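Local coordinates for protein M32 carboxypeptidase (Chitinophagaceae bacterium, PDB 7A03) that probably removes amino acids one at a time from the C termini of peptides, as a metal-dependent carboxypeptidase of the M32 (Taq) family, at residues P196-F201 and L329-L334; R309-W314 and E336-I341. All blocks are in the same frame, centred on the assembly; numbering follows the deposited sequence. Where two conformers were deposited one is given.

Interaction 1 (P196-F201 and L329-L334); sequences PARRDF and LGNVSL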
ATOM      1  N   PRO A 196     -20.285 -15.015  19.295  1.00 44.85           N
ATOM      2  CA  PRO A 196     -20.528 -13.976  18.284  1.00 46.45           C
ATOM      3  C   PRO A 196     -20.977 -12.660  18.903  1.00 43.81           C
ATOM      4  O   PRO A 196     -21.770 -12.629  19.849  1.00 46.48           O
ATOM      5  CB  PRO A 196     -21.629 -14.586  17.412  1.00 47.60           C
ATOM      6  CG  PRO A 196     -21.449 -16.061  17.563  1.00 49.69           C
ATOM      7  CD  PRO A 196     -20.987 -16.272  18.980  1.00 48.24           C
ATOM      8  N   ALA A 197     -20.467 -11.566  18.345  1.00 40.61           N
ATOM      9  CA  ALA A 197     -20.729 -10.216  18.822  1.00 41.11           C
ATOM     10  C   ALA A 197     -21.816  -9.565  17.976  1.00 36.01           C
ATOM     11  O   ALA A 197     -21.936  -9.849  16.782  1.00 31.93           O
ATOM     12  CB  ALA A 197     -19.460  -9.367  18.747  1.00 39.83           C
ATOM     13  N   ARG A 198     -22.628  -8.765  18.676  0.67 34.96           N
ATOM     14  CA  ARG A 198     -23.504  -7.775  18.082  0.67 33.48           C
ATOM     15  C   ARG A 198     -22.696  -6.854  17.186  0.67 30.18           C
ATOM     16  O   ARG A 198     -21.560  -6.480  17.495  0.67 30.40           O
ATOM     17  CB  ARG A 198     -24.162  -6.955  19.196  0.67 31.93           C
ATOM     18  CG  ARG A 198     -25.408  -6.180  18.779  0.67 30.36           C
ATOM     19  CD  ARG A 198     -25.800  -5.168  19.851  0.67 28.07           C
ATOM     20  NE  ARG A 198     -26.768  -4.184  19.368  0.67 25.03           N
ATOM     21  CZ  ARG A 198     -27.183  -3.136  20.071  0.67 24.91           C
ATOM     22  NH1 ARG A 198     -26.712  -2.929  21.291  0.67 23.75           N
ATOM     23  NH2 ARG A 198     -28.065  -2.288  19.550  0.67 30.87           N
ATOM     24  N   ARG A 199     -23.328  -6.452  16.099  1.00 30.70           N
ATOM     25  CA  ARG A 199     -22.660  -5.925  14.909  1.00 33.47           C
ATOM     26  C   ARG A 199     -23.611  -5.462  13.805  1.00 30.49           C
ATOM     27  O   ARG A 199     -23.211  -4.672  12.945  1.00 28.95           O
ATOM     28  CB  ARG A 199     -21.602  -6.887  14.347  1.00 43.84           C
ATOM     29  CG  ARG A 199     -20.520  -6.162  13.570  1.00 49.36           C
ATOM     30  CD  ARG A 199     -19.599  -7.075  12.782  1.00 52.53           C
ATOM     31  NE  ARG A 199     -18.709  -6.281  11.938  1.00 56.14           N
ATOM     32  CZ  ARG A 199     -18.083  -6.738  10.860  1.00 62.23           C
ATOM     33  NH1 ARG A 199     -18.245  -8.000  10.484  1.00 64.93           N
ATOM     34  NH2 ARG A 199     -17.295  -5.933  10.158  1.00 61.31           N
ATOM     35  N   ASP A 200     -24.867  -5.918  13.806  1.00 25.98           N
ATOM     36  CA  ASP A 200     -25.741  -5.544  12.702  1.00 27.59           C
ATOM     37  C   ASP A 200     -26.080  -4.056  12.697  1.00 28.13           C
ATOM     38  O   ASP A 200     -26.533  -3.541  11.667  1.00 25.78           O
ATOM     39  CB  ASP A 200     -26.975  -6.443  12.617  1.00 32.22           C
ATOM     40  CG  ASP A 200     -27.855  -6.351  13.840  1.00 43.46           C
ATOM     41  OD1 ASP A 200     -27.503  -5.619  14.791  1.00 45.45           O
ATOM     42  OD2 ASP A 200     -28.910  -7.022  13.843  1.00 48.37           O
ATOM     43  N   PHE A 201     -25.836  -3.348  13.805  1.00 24.05           N
ATOM     44  CA  PHE A 201     -26.001  -1.899  13.801  1.00 21.07           C
ATOM     45  C   PHE A 201     -25.091  -1.215  12.792  1.00 19.78           C
ATOM     46  O   PHE A 201     -25.392  -0.095  12.360  1.00 21.34           O
ATOM     47  CB  PHE A 201     -25.767  -1.319  15.202  1.00 19.02           C
ATOM     48  CG  PHE A 201     -24.490  -1.786  15.860  1.00 17.53           C
ATOM     49  CD1 PHE A 201     -23.277  -1.170  15.574  1.00 20.71           C
ATOM     50  CD2 PHE A 201     -24.509  -2.816  16.787  1.00 18.63           C
ATOM     51  CE1 PHE A 201     -22.097  -1.595  16.176  1.00 16.37           C
ATOM     52  CE2 PHE A 201     -23.339  -3.232  17.404  1.00 19.05           C
ATOM     53  CZ  PHE A 201     -22.137  -2.618  17.100  1.00 19.75           C
ATOM     54  N   LEU A 329     -26.762   4.270  16.799  1.00 17.58           N
ATOM     55  CA  LEU A 329     -25.753   3.925  17.787  1.00 14.78           C
ATOM     56  C   LEU A 329     -26.149   4.291  19.208  1.00 17.30           C
ATOM     57  O   LEU A 329     -25.399   3.983  20.141  1.00 17.94           O
ATOM     58  CB  LEU A 329     -24.419   4.595  17.440  1.00 17.19           C
ATOM     59  CG  LEU A 329     -23.862   4.214  16.076  1.00 21.06           C
ATOM     60  CD1 LEU A 329     -22.615   5.031  15.762  1.00 20.02           C
ATOM     61  CD2 LEU A 329     -23.561   2.730  16.044  1.00 21.88           C
ATOM     62  N   GLY A 330     -27.312   4.922  19.408  1.00 16.02           N
ATOM     63  CA  GLY A 330     -27.649   5.429  20.729  1.00 16.59           C
ATOM     64  C   GLY A 330     -27.887   4.358  21.770  1.00 16.83           C
ATOM     65  O   GLY A 330     -27.754   4.629  22.970  1.00 18.55           O
ATOM     66  N   ASN A 331     -28.229   3.142  21.341  1.00 17.61           N
ATOM     67  CA  ASN A 331     -28.377   2.004  22.237  1.00 18.65           C
ATOM     68  C   ASN A 331     -27.253   0.979  22.067  1.00 19.65           C
ATOM     69  O   ASN A 331     -27.447  -0.195  22.390  1.00 20.02           O
ATOM     70  CB  ASN A 331     -29.755   1.357  22.054  1.00 21.50           C
ATOM     71  CG  ASN A 331     -29.917   0.698  20.696  1.00 23.33           C
ATOM     72  OD1 ASN A 331     -29.223   1.045  19.737  1.00 19.53           O
ATOM     73  ND2 ASN A 331     -30.845  -0.250  20.603  1.00 22.11           N
ATOM     74  N   VAL A 332     -26.087   1.404  21.565  1.00 17.68           N
ATOM     75  CA  VAL A 332     -24.916   0.550  21.354  1.00 17.87           C
ATOM     76  C   VAL A 332     -23.783   1.066  22.237  1.00 18.14           C
ATOM     77  O   VAL A 332     -23.455   2.256  22.189  1.00 20.03           O
ATOM     78  CB  VAL A 332     -24.485   0.548  19.873  1.00 18.86           C
ATOM     79  CG1 VAL A 332     -23.270  -0.365  19.666  1.00 18.42           C
ATOM     80  CG2 VAL A 332     -25.638   0.123  18.970  1.00 19.71           C
ATOM     81  N   SER A 333     -23.174   0.177  23.035  1.00 19.20           N
ATOM     82  CA  SER A 333     -22.153   0.641  23.973  1.00 17.31           C
ATOM     83  C   SER A 333     -20.803   0.779  23.288  1.00 17.13           C
ATOM     84  O   SER A 333     -20.572   0.250  22.201  1.00 17.70           O
ATOM     85  CB  SER A 333     -21.944  -0.343  25.131  1.00 18.26           C
ATOM     86  OG  SER A 333     -21.434  -1.592  24.682  1.00 19.49           O
ATOM     87  N   LEU A 334     -19.891   1.481  23.963  1.00 18.46           N
ATOM     88  CA  LEU A 334     -18.540   1.621  23.427  1.00 19.33           C
ATOM     89  C   LEU A 334     -17.902   0.258  23.174  1.00 16.97           C
ATOM     90  O   LEU A 334     -17.303   0.036  22.115  1.00 17.94           O
ATOM     91  CB  LEU A 334     -17.676   2.467  24.367  1.00 19.57           C
ATOM     92  CG  LEU A 334     -16.160   2.467  24.146  1.00 19.34           C
ATOM     93  CD1 LEU A 334     -15.807   3.050  22.806  1.00 18.04           C
ATOM     94  CD2 LEU A 334     -15.429   3.210  25.294  1.00 17.74           C
TER
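Val332 is wedged between the Phe201 ring and the Arg198 guanidinium, and its two methyls divide the work. CG1, anti to the backbone N, sits over one face of the Phe201 ring, 3.7 Å from the ring centroid and only 15° off the ring normal, a CH-pi contact shifted toward CZ and CE2. Phe201 carries its CG in the crowded position between backbone N and carbonyl carbon (chi1 50°), and the opposite face of its ring lies against Arg199 CA of its own segment, so the ring is sandwiched. Leu329 adds its CD2 obliquely, 3.9 Å from Phe201 CD1. This apolar side is closely packed and buried, and flat or branched hydrocarbon groups suit it; Phe201 also leans on Phe337 and Ala340 of helix 334-341, while Leu329 rests on Tyr318 and Ile321 of helix 311-324.

Leu329 to Val332 form a type I beta turn, closed by Val332 N to Leu329 O at 3.0 Å, which links helix 326-329 to helix 334-341; Ser333 is the N-cap of the latter. Gly330 and Asn331 occupy the turn's exposed middle, and the carbonyl of Asn331 is presented to the loop 196-201.

On the solvent side Arg198 reaches across with an extended chain, CG anti to the backbone N, its length and charge letting an exposed residue span to the turn. Its NH1 donates to Asn331 O at 3.0 Å (162°), nearly in the guanidinium plane but above the carbonyl plane, while also forming a salt bridge with Glu336. Val332 CG2 lies over one guanidinium face, 3.5 Å from Arg198 NH2. The Asn331 amide, polar as suits an exposed turn, stands almost perpendicular to the guanidinium, its OD1 3.5 Å from Arg198 NH2, a looser approach.

Interaction 2 (R309-W314 and E336-I341); sequences RSLNFW and EFYKAI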
ATOM      1  N   ARG A 309      -8.649   1.668  15.075  1.00 12.92           N
ATOM      2  CA  ARG A 309      -9.486   0.587  15.582  1.00 13.62           C
ATOM      3  C   ARG A 309      -9.257   0.332  17.066  1.00 13.51           C
ATOM      4  O   ARG A 309      -9.762  -0.658  17.614  1.00 14.04           O
ATOM      5  CB  ARG A 309      -9.277  -0.686  14.752  1.00 13.16           C
ATOM      6  CG  ARG A 309      -9.718  -0.532  13.289  1.00 12.86           C
ATOM      7  CD  ARG A 309      -9.701  -1.869  12.513  1.00 13.77           C
ATOM      8  NE  ARG A 309      -9.830  -1.584  11.084  1.00 12.64           N
ATOM      9  CZ  ARG A 309     -10.987  -1.467  10.422  1.00 12.54           C
ATOM     10  NH1 ARG A 309     -12.150  -1.680  11.032  1.00 15.58           N
ATOM     11  NH2 ARG A 309     -10.972  -1.158   9.134  1.00 13.42           N
ATOM     12  N   SER A 310      -8.511   1.210  17.727  1.00 14.48           N
ATOM     13  CA  SER A 310      -8.115   1.008  19.112  1.00 13.90           C
ATOM     14  C   SER A 310      -9.165   1.555  20.069  1.00 14.08           C
ATOM     15  O   SER A 310      -9.927   2.472  19.739  1.00 14.22           O
ATOM     16  CB  SER A 310      -6.775   1.686  19.382  1.00 14.82           C
ATOM     17  OG  SER A 310      -6.932   3.087  19.515  1.00 13.89           O
ATOM     18  N   LEU A 311      -9.210   0.956  21.260  1.00 14.46           N
ATOM     19  CA  LEU A 311     -10.158   1.403  22.272  1.00 14.69           C
ATOM     20  C   LEU A 311      -9.879   2.845  22.678  1.00 18.52           C
ATOM     21  O   LEU A 311     -10.815   3.641  22.838  1.00 17.30           O
ATOM     22  CB  LEU A 311     -10.109   0.472  23.485  1.00 15.13           C
ATOM     23  CG  LEU A 311     -11.103   0.818  24.592  1.00 18.55           C
ATOM     24  CD1 LEU A 311     -12.523   0.711  24.090  1.00 19.17           C
ATOM     25  CD2 LEU A 311     -10.890  -0.111  25.773  1.00 22.73           C
ATOM     26  N   ASN A 312      -8.599   3.211  22.819  1.00 15.63           N
ATOM     27  CA  ASN A 312      -8.246   4.572  23.221  1.00 17.70           C
ATOM     28  C   ASN A 312      -8.776   5.607  22.241  1.00 15.38           C
ATOM     29  O   ASN A 312      -9.297   6.645  22.653  1.00 17.33           O
ATOM     30  CB  ASN A 312      -6.733   4.714  23.358  1.00 18.21           C
ATOM     31  CG  ASN A 312      -6.223   4.211  24.678  1.00 24.48           C
ATOM     32  OD1 ASN A 312      -6.973   4.087  25.645  1.00 23.38           O
ATOM     33  ND2 ASN A 312      -4.935   3.901  24.726  1.00 25.29           N
ATOM     34  N   PHE A 313      -8.643   5.354  20.937  1.00 14.07           N
ATOM     35  CA  PHE A 313      -9.198   6.272  19.937  1.00 14.33           C
ATOM     36  C   PHE A 313     -10.703   6.444  20.138  1.00 14.14           C
ATOM     37  O   PHE A 313     -11.241   7.566  20.117  1.00 14.01           O
ATOM     38  CB  PHE A 313      -8.907   5.697  18.546  1.00 13.78           C
ATOM     39  CG  PHE A 313      -9.310   6.581  17.387  1.00 12.98           C
ATOM     40  CD1 PHE A 313      -8.547   7.678  17.036  1.00 12.83           C
ATOM     41  CD2 PHE A 313     -10.429   6.271  16.631  1.00 13.48           C
ATOM     42  CE1 PHE A 313      -8.900   8.479  15.931  1.00 14.23           C
ATOM     43  CE2 PHE A 313     -10.806   7.062  15.548  1.00 15.86           C
ATOM     44  CZ  PHE A 313     -10.038   8.174  15.198  1.00 16.05           C
ATOM     45  N   TRP A 314     -11.401   5.329  20.346  1.00 13.82           N
ATOM     46  CA  TRP A 314     -12.848   5.358  20.454  1.00 13.91           C
ATOM     47  C   TRP A 314     -13.358   5.880  21.798  1.00 14.22           C
ATOM     48  O   TRP A 314     -14.503   6.319  21.854  1.00 15.74           O
ATOM     49  CB  TRP A 314     -13.467   4.030  19.979  1.00 15.50           C
ATOM     50  CG  TRP A 314     -13.307   3.941  18.502  1.00 13.53           C
ATOM     51  CD1 TRP A 314     -12.368   3.222  17.799  1.00 13.83           C
ATOM     52  CD2 TRP A 314     -14.031   4.700  17.539  1.00 13.25           C
ATOM     53  NE1 TRP A 314     -12.500   3.463  16.449  1.00 13.07           N
ATOM     54  CE2 TRP A 314     -13.519   4.360  16.261  1.00 12.97           C
ATOM     55  CE3 TRP A 314     -15.083   5.616  17.622  1.00 15.60           C
ATOM     56  CZ2 TRP A 314     -14.012   4.923  15.085  1.00 14.44           C
ATOM     57  CZ3 TRP A 314     -15.582   6.164  16.454  1.00 18.17           C
ATOM     58  CH2 TRP A 314     -15.052   5.818  15.200  1.00 13.22           C
ATOM     59  N   GLU A 336     -19.403  -2.687  22.640  1.00 18.62           N
ATOM     60  CA  GLU A 336     -20.031  -3.354  21.498  1.00 18.45           C
ATOM     61  C   GLU A 336     -19.508  -2.801  20.179  1.00 15.26           C
ATOM     62  O   GLU A 336     -19.217  -3.563  19.245  1.00 17.72           O
ATOM     63  CB  GLU A 336     -21.549  -3.211  21.571  1.00 19.86           C
ATOM     64  CG  GLU A 336     -22.145  -3.963  22.738  1.00 20.23           C
ATOM     65  CD  GLU A 336     -23.628  -3.702  22.919  1.00 27.49           C
ATOM     66  OE1 GLU A 336     -24.033  -2.525  22.872  1.00 28.91           O
ATOM     67  OE2 GLU A 336     -24.386  -4.675  23.113  1.00 31.52           O
ATOM     68  N   PHE A 337     -19.388  -1.474  20.090  1.00 16.86           N
ATOM     69  CA  PHE A 337     -18.891  -0.851  18.874  1.00 14.57           C
ATOM     70  C   PHE A 337     -17.443  -1.260  18.603  1.00 14.45           C
ATOM     71  O   PHE A 337     -17.083  -1.604  17.467  1.00 16.65           O
ATOM     72  CB  PHE A 337     -19.034   0.666  18.991  1.00 16.32           C
ATOM     73  CG  PHE A 337     -18.635   1.396  17.747  1.00 14.67           C
ATOM     74  CD1 PHE A 337     -19.535   1.563  16.702  1.00 15.40           C
ATOM     75  CD2 PHE A 337     -17.360   1.918  17.624  1.00 14.97           C
ATOM     76  CE1 PHE A 337     -19.164   2.233  15.548  1.00 14.28           C
ATOM     77  CE2 PHE A 337     -16.989   2.580  16.473  1.00 15.52           C
ATOM     78  CZ  PHE A 337     -17.891   2.738  15.448  1.00 16.37           C
ATOM     79  N   TYR A 338     -16.608  -1.260  19.647  1.00 15.99           N
ATOM     80  CA  TYR A 338     -15.195  -1.626  19.520  1.00 17.59           C
ATOM     81  C   TYR A 338     -15.042  -3.062  19.029  1.00 17.09           C
ATOM     82  O   TYR A 338     -14.259  -3.351  18.101  1.00 16.25           O
ATOM     83  CB  TYR A 338     -14.538  -1.426  20.888  1.00 18.40           C
ATOM     84  CG  TYR A 338     -13.142  -1.968  21.048  1.00 16.01           C
ATOM     85  CD1 TYR A 338     -12.084  -1.486  20.281  1.00 15.35           C
ATOM     86  CD2 TYR A 338     -12.878  -2.953  21.981  1.00 16.56           C
ATOM     87  CE1 TYR A 338     -10.807  -1.984  20.440  1.00 17.44           C
ATOM     88  CE2 TYR A 338     -11.603  -3.452  22.146  1.00 19.94           C
ATOM     89  CZ  TYR A 338     -10.575  -2.968  21.372  1.00 17.79           C
ATOM     90  OH  TYR A 338      -9.302  -3.470  21.545  1.00 19.20           O
ATOM     91  N   LYS A 339     -15.825  -3.970  19.604  1.00 16.19           N
ATOM     92  CA  LYS A 339     -15.766  -5.357  19.163  1.00 17.67           C
ATOM     93  C   LYS A 339     -16.262  -5.491  17.728  1.00 15.94           C
ATOM     94  O   LYS A 339     -15.689  -6.248  16.934  1.00 18.20           O
ATOM     95  CB  LYS A 339     -16.575  -6.235  20.114  1.00 17.19           C
ATOM     96  CG  LYS A 339     -15.953  -6.361  21.507  1.00 21.67           C
ATOM     97  CD  LYS A 339     -14.500  -6.820  21.406  1.00 28.51           C
ATOM     98  CE  LYS A 339     -13.778  -6.759  22.747  1.00 34.41           C
ATOM     99  NZ  LYS A 339     -12.408  -7.339  22.641  1.00 35.09           N
ATOM    100  N   ALA A 340     -17.295  -4.728  17.360  1.00 17.58           N
ATOM    101  CA  ALA A 340     -17.887  -4.866  16.033  1.00 14.61           C
ATOM    102  C   ALA A 340     -16.952  -4.364  14.940  1.00 17.09           C
ATOM    103  O   ALA A 340     -16.912  -4.928  13.837  1.00 18.68           O
ATOM    104  CB  ALA A 340     -19.197  -4.088  15.996  1.00 17.02           C
ATOM    105  N   ILE A 341     -16.214  -3.284  15.214  1.00 14.94           N
ATOM    106  CA  ILE A 341     -15.264  -2.773  14.231  1.00 15.66           C
ATOM    107  C   ILE A 341     -13.974  -3.575  14.210  1.00 13.68           C
ATOM    108  O   ILE A 341     -13.121  -3.339  13.343  1.00 15.03           O
ATOM    109  CB  ILE A 341     -15.021  -1.260  14.376  1.00 15.77           C
ATOM    110  CG1 ILE A 341     -14.333  -0.976  15.714  1.00 20.04           C
ATOM    111  CG2 ILE A 341     -16.345  -0.511  14.247  1.00 17.18           C
ATOM    112  CD1 ILE A 341     -13.432   0.220  15.705  1.00 20.28           C
TER
HETATM  113  O   HOH W   1      -7.364  -1.409  21.457  1.00 15.82           O
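Arg309 lies just ahead of the N-cap Ser310 of helix 311-324, its CB 4.4 Å from Ile341 CD1, a light apolar touch. CG stands anti to the carbonyl carbon, and the chain runs extended to NE, carrying CD past Ile341 O. Rotation about the CD-NE bond (chi4 -88°) then turns the head by about a right angle, and at the tip NH1 donates to that oxygen at 3.0 Å, in the carbonyl plane though bent (140°); NE binds Asn305 and NH2 forms a salt bridge with Glu304. Arginine suits this place because one flat head can serve three acceptors.

Deeper in, Trp314 and Phe337 make a T-shaped pair. The Phe337 edge, led by CE2, points at one face of the indole, the six-membered centroids 4.9 Å apart and the planes at 62°; Phe313 CD2 lies over the opposite face. Ile341 CD1 approaches Trp314 NE1 obliquely at 3.5 Å, while that N-H is bound to Gly308 O. Large apolar groups thus join the first turn of helix 311-324 to helix 334-341.

Toward the other flank, Leu311 CB sits over the Tyr338 ring, 4.1 Å from its centroid. The ring edge meets Arg309 O, and one water bridges Tyr338 OH to Leu311 N, an amide at the N-terminal turn that Ser310 caps through OG and Phe313 N.

The apolar middle (Trp314, Phe337, Ile341) is flanked by polar bonds that satisfy two backbone groups: the water accepts from Leu311 N, and the positive guanidinium probably polarises Ile341 O, while the salt bridge to Glu304 probably offsets part of its charge.

From the N terminus, the chain leaves helix 170-192 and reaches 196-201, then runs through helix 208-222, the small sheet and helices 258-277 and 293-307 to 309-314. Interaction 1 closes its long loop of 127 intervening residues at 329-334; interaction 2 closes a much shorter one, through helices 311-324 and 326-329, at 336-341. Because the segments alternate, the two loops cross rather than nest. Helix 334-341 takes part on both sides: Arg199 of 196-201 meets Ala340 of 336-341, and Leu334 of 329-334 meets Trp314 of 309-314. The loop after helix 170-192 is thereby tied to the helical region following helix 258-277, which carries a probable HExxH metal-binding motif, with no metal bound to it here.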